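Long-range contacts in exopolyphosphatase (Aquifex aeolicus, PDB 1T6C), which probably hydrolyses phosphoanhydride bonds, in inorganic polyphosphate and guanosine pentaphosphate, as a calcium-binding member of the Ppx/GppA family with an actin-like fold: residues L239-K245 against L282-E286; L219-E223 against I244-F248; E162-L166 against E198-K204; G211-T217 against L293-G299. Residues are numbered along the deposited sequence.

How the contacts relate
Along the chain, contact 3 closes first: strand 159-166 runs into two helices, and E198-K204, at the end of helix 185-199, folds back over one face of that outermost strand. Contact 4 closes the longest loop, joining strands 208-212 and 292-296 side by side in parallel, with the turns that follow them. Contacts 1 and 2 both fall within that loop and share I244 and K245. Contact 2 sets helix 241-251 across helix 214-223; contact 1 opens at strand 238-240 before contact 2 has closed, so the two cross, and packs helix 241-251 against helix 274-288. L239 hydrogen-bonds L293, tying contact 1 to contact 4, whereas L199 touches K283 and T284, linking contact 3 to contact 1.

Contact 1: L239-K245 against L282-E286; sequences LTYGQIK and LKTLE
A methyl group sits almost squarely on an aromatic ring: L282 CD1 lies 3.6 Å from the centroid of the Y241 ring, 23° off its normal, a CH-pi contact in which Y241 CE1 and L282 CD1 approach to 3.3 Å. L239-T240 is extended and ends a strand; helix begins at Y241. T240 is its N-cap, and with Q243 it forms a capping box: Q243 N donates to T240 OG1 (3.0 Å; T240 chi1 p) and T240 N to Q243 OE1 (2.9 Å). Segments 241-245 and 282-286, both helical, run nearly antiparallel, at 152° with axes 9.8 Å apart, and I244 and L282 have the closest CA atoms, at 6.1 Å. Y241 (chi1 t, chi2 90°) swings its ring over L282 (t, p), while L285 CB lies at the ring edge, 3.9 Å from Y241 CD1. I244 (m, t) points inward, its CG2 3.9 Å from L282 CB and its CD1 3.8 Å from L285 CD1; K245 CB lies 3.7 Å from L282 CD1. The pair belongs to the helical layer beside the edge strand 238-240. One water links Y241 OH (2.9 Å) with E286 OE1 (2.6 Å), to which it donates; E286 OE1 also pairs with K283 NZ at 3.0 Å. No direct hydrogen bond joins the segments, so they meet through apolar and CH-pi packing, with a water bridging Y241 and E286 on the more exposed side.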
loop_
_atom_site.group_PDB
_atom_site.type_symbol
_atom_site.label_atom_id
_atom_site.label_comp_id
_atom_site.label_asym_id
_atom_site.label_seq_id
_atom_site.Cartn_x
_atom_site.Cartn_y
_atom_site.Cartn_z
ATOM N N LEU A 239 -14.739 5.408 8.265
ATOM C CA LEU A 239 -15.240 6.334 7.260
ATOM C C LEU A 239 -16.494 5.746 6.640
ATOM O O LEU A 239 -16.490 4.598 6.173
ATOM C CB LEU A 239 -14.196 6.567 6.168
ATOM C CG LEU A 239 -12.978 7.404 6.592
ATOM C CD1 LEU A 239 -11.920 7.398 5.479
ATOM C CD2 LEU A 239 -13.343 8.792 6.936
ATOM N N THR A 240 -17.562 6.541 6.619
ATOM C CA THR A 240 -18.810 6.077 6.042
ATOM C C THR A 240 -18.841 6.381 4.574
ATOM O O THR A 240 -18.120 7.250 4.109
ATOM C CB THR A 240 -20.039 6.749 6.714
ATOM O OG1 THR A 240 -20.021 8.141 6.445
ATOM C CG2 THR A 240 -19.973 6.660 8.198
ATOM N N TYR A 241 -19.756 5.744 3.857
ATOM C CA TYR A 241 -20.020 6.067 2.461
ATOM C C TYR A 241 -20.274 7.581 2.353
ATOM O O TYR A 241 -19.720 8.254 1.488
ATOM C CB TYR A 241 -21.221 5.262 1.935
ATOM C CG TYR A 241 -21.520 5.612 0.500
ATOM C CD1 TYR A 241 -20.930 4.918 -0.535
ATOM C CD2 TYR A 241 -22.367 6.690 0.182
ATOM C CE1 TYR A 241 -21.190 5.277 -1.888
ATOM C CE2 TYR A 241 -22.627 7.034 -1.135
ATOM C CZ TYR A 241 -22.030 6.332 -2.162
ATOM O OH TYR A 241 -22.293 6.714 -3.454
ATOM N N GLY A 242 -21.172 8.111 3.200
ATOM C CA GLY A 242 -21.475 9.537 3.172
ATOM C C GLY A 242 -20.275 10.459 3.329
ATOM O O GLY A 242 -20.185 11.476 2.651
ATOM N N GLN A 243 -19.365 10.104 4.233
ATOM C CA GLN A 243 -18.157 10.902 4.465
ATOM C C GLN A 243 -17.244 10.860 3.225
ATOM O O GLN A 243 -16.724 11.903 2.776
ATOM C CB GLN A 243 -17.396 10.395 5.674
ATOM C CG GLN A 243 -18.002 10.832 7.025
ATOM C CD GLN A 243 -17.397 10.079 8.233
ATOM O OE1 GLN A 243 -17.167 8.900 8.177
ATOM N NE2 GLN A 243 -17.114 10.799 9.320
ATOM N N ILE A 244 -17.099 9.666 2.654
ATOM C CA ILE A 244 -16.236 9.494 1.486
ATOM C C ILE A 244 -16.861 10.210 0.300
ATOM O O ILE A 244 -16.171 10.858 -0.466
ATOM C CB ILE A 244 -15.971 8.004 1.216
ATOM C CG1 ILE A 244 -15.222 7.373 2.399
ATOM C CG2 ILE A 244 -15.144 7.821 -0.068
ATOM C CD1 ILE A 244 -15.024 5.898 2.271
ATOM N N LYS A 245 -18.176 10.117 0.132
ATOM C CA LYS A 245 -18.859 10.817 -0.969
ATOM C C LYS A 245 -18.634 12.328 -0.890
ATOM O O LYS A 245 -18.334 12.990 -1.895
ATOM C CB LYS A 245 -20.372 10.520 -0.979
ATOM C CG LYS A 245 -21.075 11.116 -2.191
ATOM C CD LYS A 245 -22.576 11.013 -2.154
ATOM C CE LYS A 245 -23.211 11.741 -3.343
ATOM N NZ LYS A 245 -23.081 13.224 -3.260
ATOM N N LEU A 282 -15.164 4.724 -2.744
ATOM C CA LEU A 282 -16.600 5.099 -2.729
ATOM C C LEU A 282 -17.388 4.018 -3.477
ATOM O O LEU A 282 -18.384 3.467 -2.960
ATOM C CB LEU A 282 -16.771 6.484 -3.370
ATOM C CG LEU A 282 -18.197 7.024 -3.344
ATOM C CD1 LEU A 282 -18.588 7.366 -1.898
ATOM C CD2 LEU A 282 -18.246 8.234 -4.278
ATOM N N LYS A 283 -16.961 3.696 -4.701
ATOM C CA LYS A 283 -17.615 2.657 -5.486
ATOM C C LYS A 283 -17.530 1.281 -4.815
ATOM O O LYS A 283 -18.464 0.489 -4.897
ATOM C CB LYS A 283 -17.118 2.649 -6.954
ATOM C CG LYS A 283 -17.819 1.653 -7.876
ATOM C CD LYS A 283 -19.326 1.881 -8.063
ATOM C CE LYS A 283 -19.644 3.136 -8.856
ATOM N NZ LYS A 283 -21.133 3.155 -9.214
ATOM N N THR A 284 -16.440 0.999 -4.112
ATOM C CA THR A 284 -16.300 -0.269 -3.404
ATOM C C THR A 284 -17.421 -0.404 -2.362
ATOM O O THR A 284 -18.087 -1.434 -2.286
ATOM C CB THR A 284 -14.929 -0.358 -2.714
ATOM O OG1 THR A 284 -13.908 -0.536 -3.720
ATOM C CG2 THR A 284 -14.838 -1.570 -1.821
ATOM N N LEU A 285 -17.611 0.622 -1.553
ATOM C CA LEU A 285 -18.677 0.583 -0.543
ATOM C C LEU A 285 -20.067 0.414 -1.190
ATOM O O LEU A 285 -20.884 -0.388 -0.706
ATOM C CB LEU A 285 -18.653 1.815 0.348
ATOM C CG LEU A 285 -17.491 1.846 1.338
ATOM C CD1 LEU A 285 -17.598 3.082 2.203
ATOM C CD2 LEU A 285 -17.440 0.623 2.209
ATOM N N GLU A 286 -20.311 1.117 -2.283
ATOM C CA GLU A 286 -21.602 0.986 -2.992
ATOM C C GLU A 286 -21.816 -0.447 -3.491
ATOM O O GLU A 286 -22.874 -1.078 -3.286
ATOM C CB GLU A 286 -21.670 1.990 -4.148
ATOM C CG GLU A 286 -22.985 1.939 -4.910
ATOM C CD GLU A 286 -23.055 2.812 -6.144
ATOM O OE1 GLU A 286 -22.115 3.546 -6.452
ATOM O OE2 GLU A 286 -24.102 2.746 -6.822
HETATM O O HOH W 1 -20.647 5.466 -5.432
#

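Contact 2: L219-E223 against I244-F248; sequences LAALE and IKKWF
Two helical segments cross almost at right angles: the axes of 219-223 and 244-248 make an angle of 94° with a closest approach of 11.1 Å, and L219 and W247 have the nearest CA atoms, 7.6 Å apart. W247 (chi1 m, chi2 105°) points at the other helix and fills the gap. The polar link is one hydrogen bond, from W247 NE1 to E223 OE1 at 2.8 Å, made possible by E223 in t, p; its second oxygen, OE2, accepts from Q243. In the CH-pi contact, L222 CB lies over the six-membered ring of W247, 3.9 Å from its centroid. Apolar packing completes the joint: L219 CD2 meets W247 CB at 3.4 Å, and L219 CD1 meets I244 CG2 at 4.1 Å. F263 meets the indole edge-to-face from outside the pair. This is near-orthogonal helix packing, with helices 214-223 and 241-251 joined beside the sheet of an actin-like domain.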
loop_
_atom_site.group_PDB
_atom_site.type_symbol
_atom_site.label_atom_id
_atom_site.label_comp_id
_atom_site.label_asym_id
_atom_site.label_seq_id
_atom_site.Cartn_x
_atom_site.Cartn_y
_atom_site.Cartn_z
ATOM N N LEU A 219 -7.593 10.582 3.566
ATOM C CA LEU A 219 -9.013 10.892 3.759
ATOM C C LEU A 219 -9.406 10.887 5.225
ATOM O O LEU A 219 -10.085 11.802 5.700
ATOM C CB LEU A 219 -9.885 9.907 2.975
ATOM C CG LEU A 219 -10.505 10.246 1.646
ATOM C CD1 LEU A 219 -11.754 9.414 1.494
ATOM C CD2 LEU A 219 -10.834 11.711 1.451
ATOM N N ALA A 220 -8.927 9.890 5.973
ATOM C CA ALA A 220 -9.193 9.820 7.392
ATOM C C ALA A 220 -8.613 11.022 8.119
ATOM O O ALA A 220 -9.289 11.628 8.961
ATOM C CB ALA A 220 -8.662 8.516 7.976
ATOM N N ALA A 221 -7.385 11.420 7.800
ATOM C CA ALA A 221 -6.789 12.608 8.406
ATOM C C ALA A 221 -7.603 13.854 8.080
ATOM O O ALA A 221 -7.795 14.710 8.921
ATOM C CB ALA A 221 -5.341 12.782 7.933
ATOM N N LEU A 222 -8.066 13.981 6.845
ATOM C CA LEU A 222 -8.913 15.121 6.470
ATOM C C LEU A 222 -10.242 15.120 7.241
ATOM O O LEU A 222 -10.625 16.153 7.854
ATOM C CB LEU A 222 -9.149 15.118 4.949
ATOM C CG LEU A 222 -7.938 15.379 4.058
ATOM C CD1 LEU A 222 -8.292 15.147 2.605
ATOM C CD2 LEU A 222 -7.426 16.799 4.243
ATOM N N GLU A 223 -10.919 13.978 7.261
ATOM C CA GLU A 223 -12.240 13.875 7.918
ATOM C C GLU A 223 -12.180 14.212 9.404
ATOM O O GLU A 223 -13.036 14.936 9.917
ATOM C CB GLU A 223 -12.839 12.496 7.704
ATOM C CG GLU A 223 -14.169 12.293 8.401
ATOM C CD GLU A 223 -15.260 13.222 7.925
ATOM O OE1 GLU A 223 -15.184 13.758 6.792
ATOM O OE2 GLU A 223 -16.206 13.436 8.697
ATOM N N ILE A 244 -17.099 9.666 2.654
ATOM C CA ILE A 244 -16.236 9.494 1.486
ATOM C C ILE A 244 -16.861 10.210 0.300
ATOM O O ILE A 244 -16.171 10.858 -0.466
ATOM C CB ILE A 244 -15.971 8.004 1.216
ATOM C CG1 ILE A 244 -15.222 7.373 2.399
ATOM C CG2 ILE A 244 -15.144 7.821 -0.068
ATOM C CD1 ILE A 244 -15.024 5.898 2.271
ATOM N N LYS A 245 -18.176 10.117 0.132
ATOM C CA LYS A 245 -18.859 10.817 -0.969
ATOM C C LYS A 245 -18.634 12.328 -0.890
ATOM O O LYS A 245 -18.334 12.990 -1.895
ATOM C CB LYS A 245 -20.372 10.520 -0.979
ATOM C CG LYS A 245 -21.075 11.116 -2.191
ATOM C CD LYS A 245 -22.576 11.013 -2.154
ATOM C CE LYS A 245 -23.211 11.741 -3.343
ATOM N NZ LYS A 245 -23.081 13.224 -3.260
ATOM N N LYS A 246 -18.748 12.889 0.295
ATOM C CA LYS A 246 -18.567 14.328 0.449
ATOM C C LYS A 246 -17.143 14.760 0.100
ATOM O O LYS A 246 -16.957 15.798 -0.547
ATOM C CB LYS A 246 -19.008 14.781 1.830
ATOM C CG LYS A 246 -20.514 14.865 1.895
ATOM C CD LYS A 246 -21.004 14.980 3.330
ATOM C CE LYS A 246 -21.784 16.261 3.579
ATOM N NZ LYS A 246 -22.088 16.380 5.040
ATOM N N TRP A 247 -16.144 13.944 0.446
ATOM C CA TRP A 247 -14.752 14.247 0.040
ATOM C C TRP A 247 -14.532 14.108 -1.463
ATOM O O TRP A 247 -13.779 14.893 -2.073
ATOM C CB TRP A 247 -13.737 13.398 0.828
ATOM C CG TRP A 247 -13.558 13.918 2.203
ATOM C CD1 TRP A 247 -14.045 13.395 3.355
ATOM C CD2 TRP A 247 -12.939 15.154 2.556
ATOM N NE1 TRP A 247 -13.745 14.219 4.415
ATOM C CE2 TRP A 247 -13.056 15.309 3.946
ATOM C CE3 TRP A 247 -12.256 16.146 1.830
ATOM C CZ2 TRP A 247 -12.560 16.405 4.614
ATOM C CZ3 TRP A 247 -11.758 17.218 2.506
ATOM C CH2 TRP A 247 -11.906 17.342 3.876
ATOM N N PHE A 248 -15.137 13.094 -2.080
ATOM C CA PHE A 248 -15.095 12.971 -3.528
ATOM C C PHE A 248 -15.679 14.228 -4.190
ATOM O O PHE A 248 -15.086 14.824 -5.068
ATOM C CB PHE A 248 -15.822 11.713 -4.026
ATOM C CG PHE A 248 -15.577 11.458 -5.478
ATOM C CD1 PHE A 248 -14.511 10.671 -5.891
ATOM C CD2 PHE A 248 -16.370 12.045 -6.446
ATOM C CE1 PHE A 248 -14.224 10.490 -7.247
ATOM C CE2 PHE A 248 -16.107 11.843 -7.763
ATOM C CZ PHE A 248 -15.026 11.066 -8.166
#

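Contact 3: E162-L166 against E198-K204; sequences EVISL and ELSKVKK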
loop_
_atom_site.group_PDB
_atom_site.type_symbol
_atom_site.label_atom_id
_atom_site.label_comp_id
_atom_site.label_asym_id
_atom_site.label_seq_id
_atom_site.Cartn_x
_atom_site.Cartn_y
_atom_site.Cartn_z
ATOM N N GLU A 162 -9.201 -15.792 -0.142
ATOM C CA GLU A 162 -9.134 -15.432 -1.536
ATOM C C GLU A 162 -8.563 -14.041 -1.662
ATOM O O GLU A 162 -8.870 -13.193 -0.851
ATOM C CB GLU A 162 -10.528 -15.439 -2.153
ATOM C CG GLU A 162 -10.492 -15.155 -3.642
ATOM C CD GLU A 162 -11.832 -15.347 -4.303
ATOM O OE1 GLU A 162 -12.836 -15.433 -3.564
ATOM O OE2 GLU A 162 -11.861 -15.413 -5.554
ATOM N N VAL A 163 -7.715 -13.836 -2.666
ATOM C CA VAL A 163 -7.258 -12.479 -3.009
ATOM C C VAL A 163 -7.463 -12.251 -4.503
ATOM O O VAL A 163 -7.129 -13.108 -5.351
ATOM C CB VAL A 163 -5.775 -12.195 -2.599
ATOM C CG1 VAL A 163 -4.850 -13.330 -2.973
ATOM C CG2 VAL A 163 -5.274 -10.844 -3.169
ATOM N N ILE A 164 -7.998 -11.076 -4.827
ATOM C CA ILE A 164 -8.201 -10.647 -6.184
ATOM C C ILE A 164 -7.485 -9.308 -6.316
ATOM O O ILE A 164 -7.790 -8.370 -5.598
ATOM C CB ILE A 164 -9.696 -10.501 -6.568
ATOM C CG1 ILE A 164 -10.433 -11.836 -6.379
ATOM C CG2 ILE A 164 -9.803 -10.021 -8.031
ATOM C CD1 ILE A 164 -11.959 -11.703 -6.325
ATOM N N SER A 165 -6.524 -9.237 -7.214
ATOM C CA SER A 165 -5.836 -7.983 -7.533
ATOM C C SER A 165 -6.396 -7.354 -8.795
ATOM O O SER A 165 -6.342 -7.967 -9.860
ATOM C CB SER A 165 -4.344 -8.229 -7.715
ATOM O OG SER A 165 -3.657 -7.020 -8.059
ATOM N N LEU A 166 -6.904 -6.125 -8.696
ATOM C CA LEU A 166 -7.421 -5.387 -9.848
ATOM C C LEU A 166 -6.373 -4.348 -10.245
ATOM O O LEU A 166 -5.941 -3.536 -9.423
ATOM C CB LEU A 166 -8.748 -4.701 -9.535
ATOM C CG LEU A 166 -9.890 -5.569 -9.023
ATOM C CD1 LEU A 166 -11.132 -4.718 -8.869
ATOM C CD2 LEU A 166 -10.131 -6.775 -9.897
ATOM N N GLU A 198 -15.682 -3.367 -13.176
ATOM C CA GLU A 198 -14.578 -4.128 -12.586
ATOM C C GLU A 198 -14.897 -4.619 -11.187
ATOM O O GLU A 198 -14.601 -5.775 -10.857
ATOM C CB GLU A 198 -13.268 -3.334 -12.637
ATOM C CG GLU A 198 -12.796 -3.043 -14.058
ATOM C CD GLU A 198 -12.587 -4.296 -14.920
ATOM O OE1 GLU A 198 -11.430 -4.725 -15.080
ATOM O OE2 GLU A 198 -13.577 -4.831 -15.478
ATOM N N LEU A 199 -15.523 -3.771 -10.371
ATOM C CA LEU A 199 -15.738 -4.113 -8.964
ATOM C C LEU A 199 -16.874 -5.089 -8.776
ATOM O O LEU A 199 -16.901 -5.813 -7.803
ATOM C CB LEU A 199 -16.015 -2.867 -8.125
ATOM C CG LEU A 199 -14.791 -2.008 -7.915
ATOM C CD1 LEU A 199 -15.168 -0.744 -7.139
ATOM C CD2 LEU A 199 -13.700 -2.808 -7.216
ATOM N N SER A 200 -17.789 -5.153 -9.726
ATOM C CA SER A 200 -18.925 -6.055 -9.567
ATOM C C SER A 200 -18.415 -7.496 -9.579
ATOM O O SER A 200 -19.025 -8.400 -8.990
ATOM C CB SER A 200 -19.961 -5.799 -10.660
ATOM O OG SER A 200 -20.575 -4.543 -10.428
ATOM N N LYS A 201 -17.278 -7.717 -10.212
ATOM C CA LYS A 201 -16.689 -9.049 -10.280
ATOM C C LYS A 201 -16.065 -9.525 -8.954
ATOM O O LYS A 201 -15.868 -10.737 -8.765
ATOM C CB LYS A 201 -15.644 -9.088 -11.393
ATOM C CG LYS A 201 -16.191 -8.750 -12.780
ATOM C CD LYS A 201 -15.019 -8.735 -13.788
ATOM C CE LYS A 201 -15.361 -8.158 -15.165
ATOM N NZ LYS A 201 -14.109 -7.659 -15.878
ATOM N N VAL A 202 -15.724 -8.599 -8.054
ATOM C CA VAL A 202 -15.171 -8.974 -6.745
ATOM C C VAL A 202 -16.157 -8.944 -5.598
ATOM O O VAL A 202 -15.815 -9.329 -4.477
ATOM C CB VAL A 202 -13.917 -8.149 -6.369
ATOM C CG1 VAL A 202 -12.945 -8.154 -7.542
ATOM C CG2 VAL A 202 -14.267 -6.720 -5.961
ATOM N N LYS A 203 -17.373 -8.487 -5.873
ATOM C CA LYS A 203 -18.413 -8.362 -4.848
ATOM C C LYS A 203 -18.652 -9.708 -4.162
ATOM O O LYS A 203 -18.830 -10.718 -4.821
ATOM C CB LYS A 203 -19.734 -7.876 -5.473
ATOM C CG LYS A 203 -20.951 -8.122 -4.587
ATOM C CD LYS A 203 -22.176 -7.412 -5.116
ATOM C CE LYS A 203 -23.235 -7.273 -4.040
ATOM N NZ LYS A 203 -24.487 -6.735 -4.622
ATOM N N LYS A 204 -18.660 -9.684 -2.835
ATOM C CA LYS A 204 -18.963 -10.825 -1.984
ATOM C C LYS A 204 -19.623 -10.258 -0.699
ATOM O O LYS A 204 -19.348 -9.111 -0.286
ATOM C CB LYS A 204 -17.673 -11.592 -1.612
ATOM C CG LYS A 204 -16.998 -12.307 -2.742
ATOM C CD LYS A 204 -15.783 -13.077 -2.240
ATOM C CE LYS A 204 -14.909 -13.617 -3.360
ATOM N NZ LYS A 204 -15.508 -13.677 -4.736
#
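E162-L166 is a regular extended strand, so its side chains alternate, and E162, I164 and L166 all point at the opposing segment. E198-L199 belong to helix 185-199; S200-V202 keep helical phi/psi without its regular bonding, with V202 N bonded to L199 O at 3.0 Å, before the chain extends at K203 and K204. The CA atoms pair I164 with V202 at 7.2 Å and L166 with E198 at 7.8 Å. No hydrogen bond crosses between the segments. Instead, the helix end and the turn after it lie over one face of strand 159-166, an outermost strand of the six-stranded sheet in this actin-like fold. L166 has the largest covered area on that face: its CD1 meets L199 CD2 at 3.6 Å and its CD2 meets V202 CG1 at 3.9 Å, while I164 CG2 touches V202 CG1 at 3.7 Å. At the more polar end K204 reaches back to E162, a salt bridge with E162 OE1 and K204 NZ 3.4 Å apart, though the position of that carboxylate oxygen is less certain; K204 also makes a cation-pi contact with F154. On the opposite face, S165 OG hydrogen-bonds E151, a calcium ligand.

Contact 4: G211-T217 against L293-G299; sequences GLGGTIT and LIVSDWG
G211 uses both its N and its O, bonding the residues on either side of V295: G211 N donates to I294 O (2.8 Å) and S296 N to G211 O (3.0 Å). These bonds make G211 and V295 a parallel bridge with CA atoms 5.0 Å apart, between strands 208-212 and 292-296, the latter next to the outermost strand 238-240. Beyond this bridge, a water accepts from G213 N (2.9 Å) and donates to S296 O (2.8 Å). G213, at phi/psi 112/178, is the N-cap of helix 214-223, and a CB there would jam against the preceding carbonyl. S296 OG (chi1 t) donates to W298 O at 2.8 Å, just before G299, the N-cap of helix 300-313. On the L212 face, L212 (m, p) places CD1 3.7 Å from S296 CB and CD2 3.5 Å from W298 O. On the V295 face, I216 CG1 (t, p) meets V295 CG2 at 4.0 Å and L293 CD1 at 4.1 Å. The Gly-rich passage from strand 208-212 into helix 214-223 is consistent with the adenosine motif of actin-like ATPases. An ideal CB on G211 would come within 3.4 Å of L293 CD2, so close packing also bears on that position.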
loop_
_atom_site.group_PDB
_atom_site.type_symbol
_atom_site.label_atom_id
_atom_site.label_comp_id
_atom_site.label_asym_id
_atom_site.label_seq_id
_atom_site.Cartn_x
_atom_site.Cartn_y
_atom_site.Cartn_z
ATOM N N GLY A 211 -9.949 -0.477 4.797
ATOM C CA GLY A 211 -9.269 0.227 3.723
ATOM C C GLY A 211 -7.836 0.605 4.084
ATOM O O GLY A 211 -7.553 1.077 5.170
ATOM N N LEU A 212 -6.942 0.399 3.131
ATOM C CA LEU A 212 -5.479 0.697 3.253
ATOM C C LEU A 212 -4.961 1.553 2.129
ATOM O O LEU A 212 -5.486 1.512 1.015
ATOM C CB LEU A 212 -4.640 -0.602 3.207
ATOM C CG LEU A 212 -4.639 -1.575 4.383
ATOM C CD1 LEU A 212 -6.038 -1.969 4.858
ATOM C CD2 LEU A 212 -3.878 -2.799 4.030
ATOM N N GLY A 213 -3.838 2.229 2.414
ATOM C CA GLY A 213 -3.082 2.989 1.430
ATOM C C GLY A 213 -3.132 4.473 1.677
ATOM O O GLY A 213 -3.855 4.969 2.551
ATOM N N GLY A 214 -2.404 5.192 0.820
ATOM C CA GLY A 214 -2.217 6.621 0.944
ATOM C C GLY A 214 -3.453 7.455 0.749
ATOM O O GLY A 214 -3.627 8.509 1.380
ATOM N N THR A 215 -4.339 7.000 -0.127
ATOM C CA THR A 215 -5.585 7.711 -0.320
ATOM C C THR A 215 -6.449 7.684 0.944
ATOM O O THR A 215 -6.881 8.727 1.425
ATOM C CB THR A 215 -6.375 7.129 -1.507
ATOM O OG1 THR A 215 -5.592 7.241 -2.721
ATOM C CG2 THR A 215 -7.635 7.960 -1.695
ATOM N N ILE A 216 -6.712 6.489 1.441
ATOM C CA ILE A 216 -7.683 6.349 2.532
ATOM C C ILE A 216 -7.173 6.903 3.878
ATOM O O ILE A 216 -7.950 7.454 4.674
ATOM C CB ILE A 216 -8.200 4.897 2.606
ATOM C CG1 ILE A 216 -9.561 4.860 3.309
ATOM C CG2 ILE A 216 -7.170 3.997 3.224
ATOM C CD1 ILE A 216 -10.708 5.409 2.479
ATOM N N THR A 217 -5.871 6.828 4.136
ATOM C CA THR A 217 -5.345 7.402 5.364
ATOM C C THR A 217 -5.347 8.924 5.266
ATOM O O THR A 217 -5.584 9.599 6.250
ATOM C CB THR A 217 -3.925 6.905 5.729
ATOM O OG1 THR A 217 -3.028 7.042 4.612
ATOM C CG2 THR A 217 -3.946 5.414 6.070
ATOM N N LEU A 293 -16.228 1.696 6.211
ATOM C CA LEU A 293 -15.027 0.918 6.314
ATOM C C LEU A 293 -14.191 1.432 7.486
ATOM O O LEU A 293 -14.432 2.532 7.993
ATOM C CB LEU A 293 -14.218 0.960 5.028
ATOM C CG LEU A 293 -13.745 2.322 4.514
ATOM C CD1 LEU A 293 -12.551 2.888 5.302
ATOM C CD2 LEU A 293 -13.390 2.206 3.013
ATOM N N ILE A 294 -13.240 0.620 7.903
ATOM C CA ILE A 294 -12.267 0.949 8.933
ATOM C C ILE A 294 -10.922 1.188 8.255
ATOM O O ILE A 294 -10.556 0.451 7.359
ATOM C CB ILE A 294 -12.146 -0.224 9.981
ATOM C CG1 ILE A 294 -13.524 -0.625 10.502
ATOM C CG2 ILE A 294 -11.251 0.179 11.164
ATOM C CD1 ILE A 294 -13.516 -1.860 11.402
ATOM N N VAL A 295 -10.213 2.216 8.700
ATOM C CA VAL A 295 -8.919 2.596 8.114
ATOM C C VAL A 295 -7.794 1.904 8.850
ATOM O O VAL A 295 -7.747 1.871 10.061
ATOM C CB VAL A 295 -8.757 4.139 8.127
ATOM C CG1 VAL A 295 -7.400 4.569 7.562
ATOM C CG2 VAL A 295 -9.908 4.773 7.325
ATOM N N SER A 296 -6.846 1.359 8.083
ATOM C CA SER A 296 -5.599 0.846 8.641
ATOM C C SER A 296 -4.415 1.674 8.178
ATOM O O SER A 296 -4.278 1.955 6.994
ATOM C CB SER A 296 -5.375 -0.602 8.196
ATOM O OG SER A 296 -4.139 -1.056 8.718
ATOM N N ASP A 297 -3.569 2.037 9.126
ATOM C CA ASP A 297 -2.261 2.625 8.839
ATOM C C ASP A 297 -1.214 1.586 8.447
ATOM O O ASP A 297 -0.207 1.949 7.863
ATOM C CB ASP A 297 -1.757 3.444 10.028
ATOM C CG ASP A 297 -0.471 4.156 9.724
ATOM O OD1 ASP A 297 0.599 3.718 10.240
ATOM O OD2 ASP A 297 -0.443 5.122 8.946
ATOM N N TRP A 298 -1.442 0.319 8.767
ATOM C CA TRP A 298 -0.523 -0.756 8.441
ATOM C C TRP A 298 -0.937 -1.541 7.184
ATOM O O TRP A 298 -2.121 -1.736 6.918
ATOM C CB TRP A 298 -0.475 -1.721 9.616
ATOM C CG TRP A 298 0.398 -1.248 10.758
ATOM C CD1 TRP A 298 0.827 0.031 11.006
ATOM C CD2 TRP A 298 0.978 -2.069 11.769
ATOM N NE1 TRP A 298 1.650 0.045 12.112
ATOM C CE2 TRP A 298 1.744 -1.229 12.607
ATOM C CE3 TRP A 298 0.954 -3.447 12.040
ATOM C CZ2 TRP A 298 2.471 -1.717 13.697
ATOM C CZ3 TRP A 298 1.690 -3.934 13.140
ATOM C CH2 TRP A 298 2.416 -3.069 13.946
ATOM N N GLY A 299 0.053 -2.009 6.430
ATOM C CA GLY A 299 -0.171 -2.766 5.223
ATOM C C GLY A 299 0.991 -3.712 4.992
ATOM O O GLY A 299 1.518 -4.314 5.942
HETATM O O HOH W 2 -2.458 2.370 4.966
#